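Long-range contact in flagellar regulatory protein C (Vibrio cholerae, PDB 4QHS), which probably uses ATP binding and hydrolysis in a heptameric AAA+ ring to activate sigma-54-dependent transcription of flagellar genes: residues Ala187-Leu198 / Leu226-Leu237. Residues are numbered along the deposited sequence; the frame is centred on the assembly and turned at random.
Sequences ALCERKDDIEPL and LNYPWPGNVREL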
ATOM      1  N   ALA A 187     -24.125  12.631  35.986  1.00 46.74           N
ATOM      2  CA  ALA A 187     -25.083  12.872  34.947  1.00 52.44           C
ATOM      3  C   ALA A 187     -26.346  13.438  35.546  1.00 57.40           C
ATOM      4  O   ALA A 187     -26.614  13.229  36.700  1.00 62.90           O
ATOM      5  CB  ALA A 187     -25.368  11.619  34.227  1.00 56.36           C
ATOM      6  N   LEU A 188     -27.102  14.165  34.749  1.00 51.93           N
ATOM      7  CA  LEU A 188     -28.290  14.852  35.201  1.00 53.92           C
ATOM      8  C   LEU A 188     -29.276  13.998  35.977  1.00 54.29           C
ATOM      9  O   LEU A 188     -29.839  14.436  36.939  1.00 59.54           O
ATOM     10  CB  LEU A 188     -28.991  15.468  34.015  1.00 52.29           C
ATOM     11  CG  LEU A 188     -29.560  16.849  34.211  1.00 57.34           C
ATOM     12  CD1 LEU A 188     -28.746  17.507  35.235  1.00 53.14           C
ATOM     13  CD2 LEU A 188     -29.533  17.618  32.934  1.00 52.02           C
ATOM     14  N   CYS A 189     -29.503  12.780  35.542  1.00 54.34           N
ATOM     15  CA  CYS A 189     -30.485  11.948  36.180  1.00 63.16           C
ATOM     16  C   CYS A 189     -30.030  11.528  37.548  1.00 70.42           C
ATOM     17  O   CYS A 189     -30.772  10.940  38.304  1.00 65.59           O
ATOM     18  CB  CYS A 189     -30.760  10.717  35.344  1.00 62.32           C
ATOM     19  SG  CYS A 189     -29.451   9.546  35.317  1.00 69.03           S
ATOM     20  N   GLU A 190     -28.792  11.841  37.866  1.00 76.33           N
ATOM     21  CA  GLU A 190     -28.229  11.460  39.139  1.00 81.27           C
ATOM     22  C   GLU A 190     -28.195  12.662  40.040  1.00 76.24           C
ATOM     23  O   GLU A 190     -27.659  12.615  41.122  1.00 72.36           O
ATOM     24  CB  GLU A 190     -26.837  10.874  38.950  1.00 83.93           C
ATOM     25  CG  GLU A 190     -26.846   9.627  38.118  1.00 91.12           C
ATOM     26  CD  GLU A 190     -25.536   8.904  38.113  1.00 95.98           C
ATOM     27  OE1 GLU A 190     -24.803   9.004  39.096  1.00 97.31           O
ATOM     28  OE2 GLU A 190     -25.241   8.210  37.129  1.00 98.67           O
ATOM     29  N   ARG A 191     -28.786  13.748  39.585  1.00 67.49           N
ATOM     30  CA  ARG A 191     -28.898  14.919  40.414  1.00 64.33           C
ATOM     31  C   ARG A 191     -30.140  15.692  40.061  1.00 61.77           C
ATOM     32  O   ARG A 191     -30.100  16.853  39.754  1.00 62.91           O
ATOM     33  CB  ARG A 191     -27.675  15.782  40.266  1.00 70.09           C
ATOM     34  CG  ARG A 191     -27.193  15.939  38.874  1.00 63.29           C
ATOM     35  CD  ARG A 191     -26.158  16.995  38.823  1.00 63.05           C
ATOM     36  NE  ARG A 191     -25.645  17.170  37.489  1.00 66.15           N
ATOM     37  CZ  ARG A 191     -25.475  18.343  36.913  1.00 64.56           C
ATOM     38  NH1 ARG A 191     -25.775  19.449  37.553  1.00 48.86           N
ATOM     39  NH2 ARG A 191     -25.012  18.398  35.684  1.00 63.57           N
ATOM     40  N   LYS A 192     -31.259  15.013  40.121  1.00 58.54           N
ATOM     41  CA  LYS A 192     -32.503  15.548  39.657  1.00 59.35           C
ATOM     42  C   LYS A 192     -32.790  16.915  40.204  1.00 53.32           C
ATOM     43  O   LYS A 192     -33.463  17.680  39.585  1.00 52.62           O
ATOM     44  CB  LYS A 192     -33.630  14.589  40.006  1.00 70.71           C
ATOM     45  CG  LYS A 192     -34.018  13.637  38.890  1.00 78.46           C
ATOM     46  CD  LYS A 192     -34.751  12.418  39.403  1.00 80.65           C
ATOM     47  CE  LYS A 192     -35.079  11.469  38.284  1.00 80.25           C
ATOM     48  NZ  LYS A 192     -36.305  10.686  38.565  1.00 80.61           N
ATOM     49  N   ASP A 193     -32.266  17.214  41.374  1.00 54.56           N
ATOM     50  CA  ASP A 193     -32.601  18.446  42.057  1.00 58.94           C
ATOM     51  C   ASP A 193     -31.952  19.640  41.444  1.00 63.48           C
ATOM     52  O   ASP A 193     -32.101  20.728  41.937  1.00 68.59           O
ATOM     53  CB  ASP A 193     -32.207  18.389  43.524  1.00 56.15           C
ATOM     54  CG  ASP A 193     -33.245  17.726  44.387  1.00 75.03           C
ATOM     55  OD1 ASP A 193     -34.437  17.789  44.084  1.00 78.14           O
ATOM     56  OD2 ASP A 193     -32.864  17.135  45.393  1.00 81.54           O
ATOM     57  N   ASP A 194     -31.210  19.431  40.374  1.00 65.11           N
ATOM     58  CA  ASP A 194     -30.497  20.519  39.737  1.00 62.33           C
ATOM     59  C   ASP A 194     -31.264  21.020  38.541  1.00 52.61           C
ATOM     60  O   ASP A 194     -31.116  22.137  38.123  1.00 50.11           O
ATOM     61  CB  ASP A 194     -29.111  20.062  39.306  1.00 63.79           C
ATOM     62  CG  ASP A 194     -28.119  20.078  40.423  1.00 72.29           C
ATOM     63  OD1 ASP A 194     -28.372  20.728  41.436  1.00 73.91           O
ATOM     64  OD2 ASP A 194     -27.075  19.435  40.301  1.00 74.78           O
ATOM     65  N   ILE A 195     -32.107  20.153  38.025  1.00 52.34           N
ATOM     66  CA  ILE A 195     -32.860  20.366  36.809  1.00 47.74           C
ATOM     67  C   ILE A 195     -33.704  21.633  36.766  1.00 49.78           C
ATOM     68  O   ILE A 195     -33.504  22.478  35.929  1.00 53.84           O
ATOM     69  CB  ILE A 195     -33.705  19.152  36.545  1.00 52.71           C
ATOM     70  CG1 ILE A 195     -32.821  18.021  36.082  1.00 57.03           C
ATOM     71  CG2 ILE A 195     -34.690  19.408  35.502  1.00 47.95           C
ATOM     72  CD1 ILE A 195     -33.426  16.708  36.244  1.00 57.31           C
ATOM     73  N   GLU A 196     -34.634  21.780  37.681  1.00 51.42           N
ATOM     74  CA  GLU A 196     -35.420  22.980  37.710  1.00 50.38           C
ATOM     75  C   GLU A 196     -34.595  24.235  37.860  1.00 50.49           C
ATOM     76  O   GLU A 196     -34.843  25.200  37.205  1.00 57.79           O
ATOM     77  CB  GLU A 196     -36.522  22.900  38.754  1.00 55.24           C
ATOM     78  CG  GLU A 196     -37.172  24.221  39.055  1.00 61.83           C
ATOM     79  CD  GLU A 196     -38.453  24.083  39.821  1.00 74.17           C
ATOM     80  OE1 GLU A 196     -38.715  22.995  40.331  1.00 76.13           O
ATOM     81  OE2 GLU A 196     -39.209  25.057  39.906  1.00 76.61           O
ATOM     82  N   PRO A 197     -33.605  24.237  38.724  1.00 57.71           N
ATOM     83  CA  PRO A 197     -32.787  25.431  38.880  1.00 57.15           C
ATOM     84  C   PRO A 197     -32.004  25.739  37.616  1.00 64.65           C
ATOM     85  O   PRO A 197     -31.818  26.885  37.269  1.00 67.03           O
ATOM     86  CB  PRO A 197     -31.834  25.048  39.992  1.00 55.06           C
ATOM     87  CG  PRO A 197     -32.449  23.962  40.683  1.00 56.80           C
ATOM     88  CD  PRO A 197     -33.524  23.363  39.894  1.00 55.90           C
ATOM     89  N   LEU A 198     -31.546  24.703  36.938  1.00 59.06           N
ATOM     90  CA  LEU A 198     -30.839  24.870  35.684  1.00 61.03           C
ATOM     91  C   LEU A 198     -31.782  25.344  34.595  1.00 58.24           C
ATOM     92  O   LEU A 198     -31.491  26.266  33.883  1.00 53.14           O
ATOM     93  CB  LEU A 198     -30.157  23.565  35.282  1.00 50.69           C
ATOM     94  CG  LEU A 198     -29.078  23.648  34.221  1.00 56.29           C
ATOM     95  CD1 LEU A 198     -28.080  24.691  34.530  1.00 49.66           C
ATOM     96  CD2 LEU A 198     -28.424  22.331  34.094  1.00 55.81           C
ATOM     97  N   LEU A 226     -38.704  16.793  35.305  1.00 54.33           N
ATOM     98  CA  LEU A 226     -38.009  16.070  36.346  1.00 44.85           C
ATOM     99  C   LEU A 226     -38.005  14.587  36.149  1.00 56.38           C
ATOM    100  O   LEU A 226     -37.145  13.924  36.622  1.00 61.30           O
ATOM    101  CB  LEU A 226     -38.608  16.369  37.693  1.00 47.02           C
ATOM    102  CG  LEU A 226     -38.369  17.769  38.209  1.00 59.05           C
ATOM    103  CD1 LEU A 226     -38.968  17.906  39.547  1.00 49.86           C
ATOM    104  CD2 LEU A 226     -36.919  18.032  38.299  1.00 62.09           C
ATOM    105  N   ASN A 227     -38.983  14.065  35.452  1.00 55.25           N
ATOM    106  CA  ASN A 227     -39.136  12.639  35.358  1.00 58.33           C
ATOM    107  C   ASN A 227     -38.585  12.064  34.081  1.00 62.80           C
ATOM    108  O   ASN A 227     -38.963  10.995  33.680  1.00 74.40           O
ATOM    109  CB  ASN A 227     -40.612  12.249  35.469  1.00 57.35           C
ATOM    110  CG  ASN A 227     -41.079  12.079  36.912  1.00 64.32           C
ATOM    111  OD1 ASN A 227     -40.940  11.019  37.500  1.00 64.65           O
ATOM    112  ND2 ASN A 227     -41.650  13.120  37.465  1.00 55.65           N
ATOM    113  N   TYR A 228     -37.703  12.777  33.423  1.00 54.57           N
ATOM    114  CA  TYR A 228     -37.153  12.287  32.198  1.00 52.16           C
ATOM    115  C   TYR A 228     -35.729  11.975  32.506  1.00 59.30           C
ATOM    116  O   TYR A 228     -35.079  12.745  33.172  1.00 64.66           O
ATOM    117  CB  TYR A 228     -37.248  13.364  31.146  1.00 45.40           C
ATOM    118  CG  TYR A 228     -36.615  13.021  29.840  1.00 42.95           C
ATOM    119  CD1 TYR A 228     -37.055  11.966  29.110  1.00 44.51           C
ATOM    120  CD2 TYR A 228     -35.588  13.768  29.338  1.00 40.66           C
ATOM    121  CE1 TYR A 228     -36.492  11.654  27.928  1.00 50.59           C
ATOM    122  CE2 TYR A 228     -35.020  13.459  28.149  1.00 50.02           C
ATOM    123  CZ  TYR A 228     -35.475  12.401  27.446  1.00 44.43           C
ATOM    124  OH  TYR A 228     -34.926  12.080  26.266  1.00 50.94           O
ATOM    125  N   PRO A 229     -35.242  10.840  32.046  1.00 61.22           N
ATOM    126  CA  PRO A 229     -33.898  10.393  32.406  1.00 54.21           C
ATOM    127  C   PRO A 229     -32.740  11.189  31.819  1.00 53.76           C
ATOM    128  O   PRO A 229     -31.626  10.970  32.213  1.00 53.68           O
ATOM    129  CB  PRO A 229     -33.870   8.960  31.918  1.00 53.91           C
ATOM    130  CG  PRO A 229     -34.935   8.845  31.028  1.00 61.25           C
ATOM    131  CD  PRO A 229     -35.987   9.779  31.385  1.00 63.93           C
ATOM    132  N   TRP A 230     -33.006  12.107  30.913  1.00 47.37           N
ATOM    133  CA  TRP A 230     -31.984  12.965  30.324  1.00 41.89           C
ATOM    134  C   TRP A 230     -30.753  12.286  29.760  1.00 51.74           C
ATOM    135  O   TRP A 230     -29.663  12.579  30.138  1.00 61.44           O
ATOM    136  CB  TRP A 230     -31.601  14.078  31.264  1.00 40.77           C
ATOM    137  CG  TRP A 230     -32.736  14.907  31.526  1.00 53.64           C
ATOM    138  CD1 TRP A 230     -33.454  14.947  32.647  1.00 52.70           C
ATOM    139  CD2 TRP A 230     -33.355  15.804  30.622  1.00 50.04           C
ATOM    140  NE1 TRP A 230     -34.472  15.813  32.523  1.00 54.24           N
ATOM    141  CE2 TRP A 230     -34.438  16.361  31.281  1.00 50.47           C
ATOM    142  CE3 TRP A 230     -33.091  16.191  29.320  1.00 50.76           C
ATOM    143  CZ2 TRP A 230     -35.250  17.282  30.699  1.00 45.99           C
ATOM    144  CZ3 TRP A 230     -33.889  17.086  28.746  1.00 53.61           C
ATOM    145  CH2 TRP A 230     -34.959  17.639  29.425  1.00 54.70           C
ATOM    146  N   PRO A 231     -30.950  11.401  28.814  1.00 51.04           N
ATOM    147  CA  PRO A 231     -29.846  10.747  28.140  1.00 53.62           C
ATOM    148  C   PRO A 231     -28.797  11.711  27.624  1.00 55.49           C
ATOM    149  O   PRO A 231     -27.649  11.369  27.622  1.00 53.28           O
ATOM    150  CB  PRO A 231     -30.526  10.042  26.979  1.00 53.02           C
ATOM    151  CG  PRO A 231     -31.913  10.452  27.008  1.00 52.49           C
ATOM    152  CD  PRO A 231     -32.233  10.914  28.334  1.00 42.69           C
ATOM    153  N   GLY A 232     -29.186  12.898  27.214  1.00 47.81           N
ATOM    154  CA  GLY A 232     -28.233  13.855  26.718  1.00 44.78           C
ATOM    155  C   GLY A 232     -27.842  14.933  27.685  1.00 47.93           C
ATOM    156  O   GLY A 232     -27.290  15.931  27.304  1.00 48.02           O
ATOM    157  N   ASN A 233     -28.138  14.720  28.947  1.00 42.06           N
ATOM    158  CA  ASN A 233     -27.798  15.674  29.973  1.00 53.02           C
ATOM    159  C   ASN A 233     -28.122  17.123  29.677  1.00 52.65           C
ATOM    160  O   ASN A 233     -29.179  17.419  29.179  1.00 51.40           O
ATOM    161  CB  ASN A 233     -26.358  15.507  30.368  1.00 48.45           C
ATOM    162  CG  ASN A 233     -26.134  14.242  31.100  1.00 54.98           C
ATOM    163  OD1 ASN A 233     -26.444  14.145  32.266  1.00 56.94           O
ATOM    164  ND2 ASN A 233     -25.633  13.250  30.422  1.00 46.95           N
ATOM    165  N   VAL A 234     -27.224  18.019  30.022  1.00 47.01           N
ATOM    166  CA  VAL A 234     -27.497  19.433  29.938  1.00 51.76           C
ATOM    167  C   VAL A 234     -27.733  19.932  28.534  1.00 52.31           C
ATOM    168  O   VAL A 234     -28.505  20.814  28.311  1.00 54.96           O
ATOM    169  CB  VAL A 234     -26.387  20.227  30.576  1.00 54.44           C
ATOM    170  CG1 VAL A 234     -26.665  21.673  30.504  1.00 51.53           C
ATOM    171  CG2 VAL A 234     -26.263  19.829  31.985  1.00 56.20           C
ATOM    172  N   ARG A 235     -27.085  19.336  27.561  1.00 47.92           N
ATOM    173  CA  ARG A 235     -27.254  19.773  26.200  1.00 53.08           C
ATOM    174  C   ARG A 235     -28.620  19.461  25.696  1.00 48.02           C
ATOM    175  O   ARG A 235     -29.148  20.171  24.899  1.00 45.05           O
ATOM    176  CB  ARG A 235     -26.231  19.117  25.289  1.00 53.43           C
ATOM    177  CG  ARG A 235     -24.861  19.650  25.454  1.00 59.46           C
ATOM    178  CD  ARG A 235     -24.068  19.470  24.222  1.00 57.20           C
ATOM    179  NE  ARG A 235     -23.657  18.104  24.059  1.00 63.58           N
ATOM    180  CZ  ARG A 235     -22.400  17.710  24.013  1.00 70.56           C
ATOM    181  NH1 ARG A 235     -21.423  18.574  24.134  1.00 63.68           N
ATOM    182  NH2 ARG A 235     -22.128  16.446  23.854  1.00 75.26           N
ATOM    183  N   GLU A 236     -29.169  18.361  26.165  1.00 48.80           N
ATOM    184  CA  GLU A 236     -30.488  17.956  25.779  1.00 41.71           C
ATOM    185  C   GLU A 236     -31.453  18.899  26.431  1.00 39.20           C
ATOM    186  O   GLU A 236     -32.399  19.297  25.832  1.00 53.84           O
ATOM    187  CB  GLU A 236     -30.766  16.524  26.192  1.00 38.13           C
ATOM    188  CG  GLU A 236     -32.092  16.012  25.758  1.00 53.14           C
ATOM    189  CD  GLU A 236     -32.296  14.543  26.035  1.00 61.63           C
ATOM    190  OE1 GLU A 236     -31.660  13.985  26.913  1.00 55.02           O
ATOM    191  OE2 GLU A 236     -33.109  13.924  25.372  1.00 63.84           O
ATOM    192  N   LEU A 237     -31.181  19.275  27.659  1.00 46.12           N
ATOM    193  CA  LEU A 237     -32.076  20.131  28.401  1.00 50.33           C
ATOM    194  C   LEU A 237     -32.114  21.477  27.750  1.00 46.64           C
ATOM    195  O   LEU A 237     -33.154  22.054  27.587  1.00 41.68           O
ATOM    196  CB  LEU A 237     -31.651  20.247  29.853  1.00 41.20           C
ATOM    197  CG  LEU A 237     -32.409  21.233  30.718  1.00 48.78           C
ATOM    198  CD1 LEU A 237     -33.826  20.804  30.822  1.00 55.44           C
ATOM    199  CD2 LEU A 237     -31.826  21.292  32.070  1.00 47.46           C
TER
HETATM  200  O   HOH W   1     -28.891  11.878  32.981  1.00 57.04           O
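The indole of Trp230 meets Ile195 obliquely, with CD1 of Ile195 4.0 Å from NE1 of Trp230. Leu237 CB lies over one indole face, offset toward its rim, Tyr228 CD2 sits above the centre of the opposite face, and Glu236 CB is in plane at an edge. NE1 itself is hydrogen-bonded to the Leu225 carbonyl, which helps fix the rotation of the ring. The second flat group, the Arg191 guanidinium, has Leu188 CD1 3.7 Å above its centre, Val234 CG2 approaching obliquely, and Asp194 OD2 at its edge in a salt bridge with NH1 (3.0 Å); Ser24 OG also binds OD2.

The segment 226-237 carries the sequence WPGNVREL, which matches the sensor II region in the lid of sigma-54 activators. Arg235 makes a backbone hydrogen bond with Gly48 of the P-loop, while its NH2 forms a salt bridge with Glu172 of a neighbouring subunit. A type I turn from Trp230 to Asn233 leads into helix 233-247. With chi1 at -70°, CG of Asn233 stands anti to its carbonyl carbon, and OD1 accepts the Leu188 N-H at 2.6 Å, nearly straight at 172°. A water bridges nearby, accepting from Cys189 N at 2.8 Å and lying 3.0 Å from Pro229 O. The side chains of Leu198 and Val234 cross at about a right angle, with Leu198 CD2 3.9 Å from Val234 CG2, while Leu226 CD2 packs 3.8 Å from Ile195 CB.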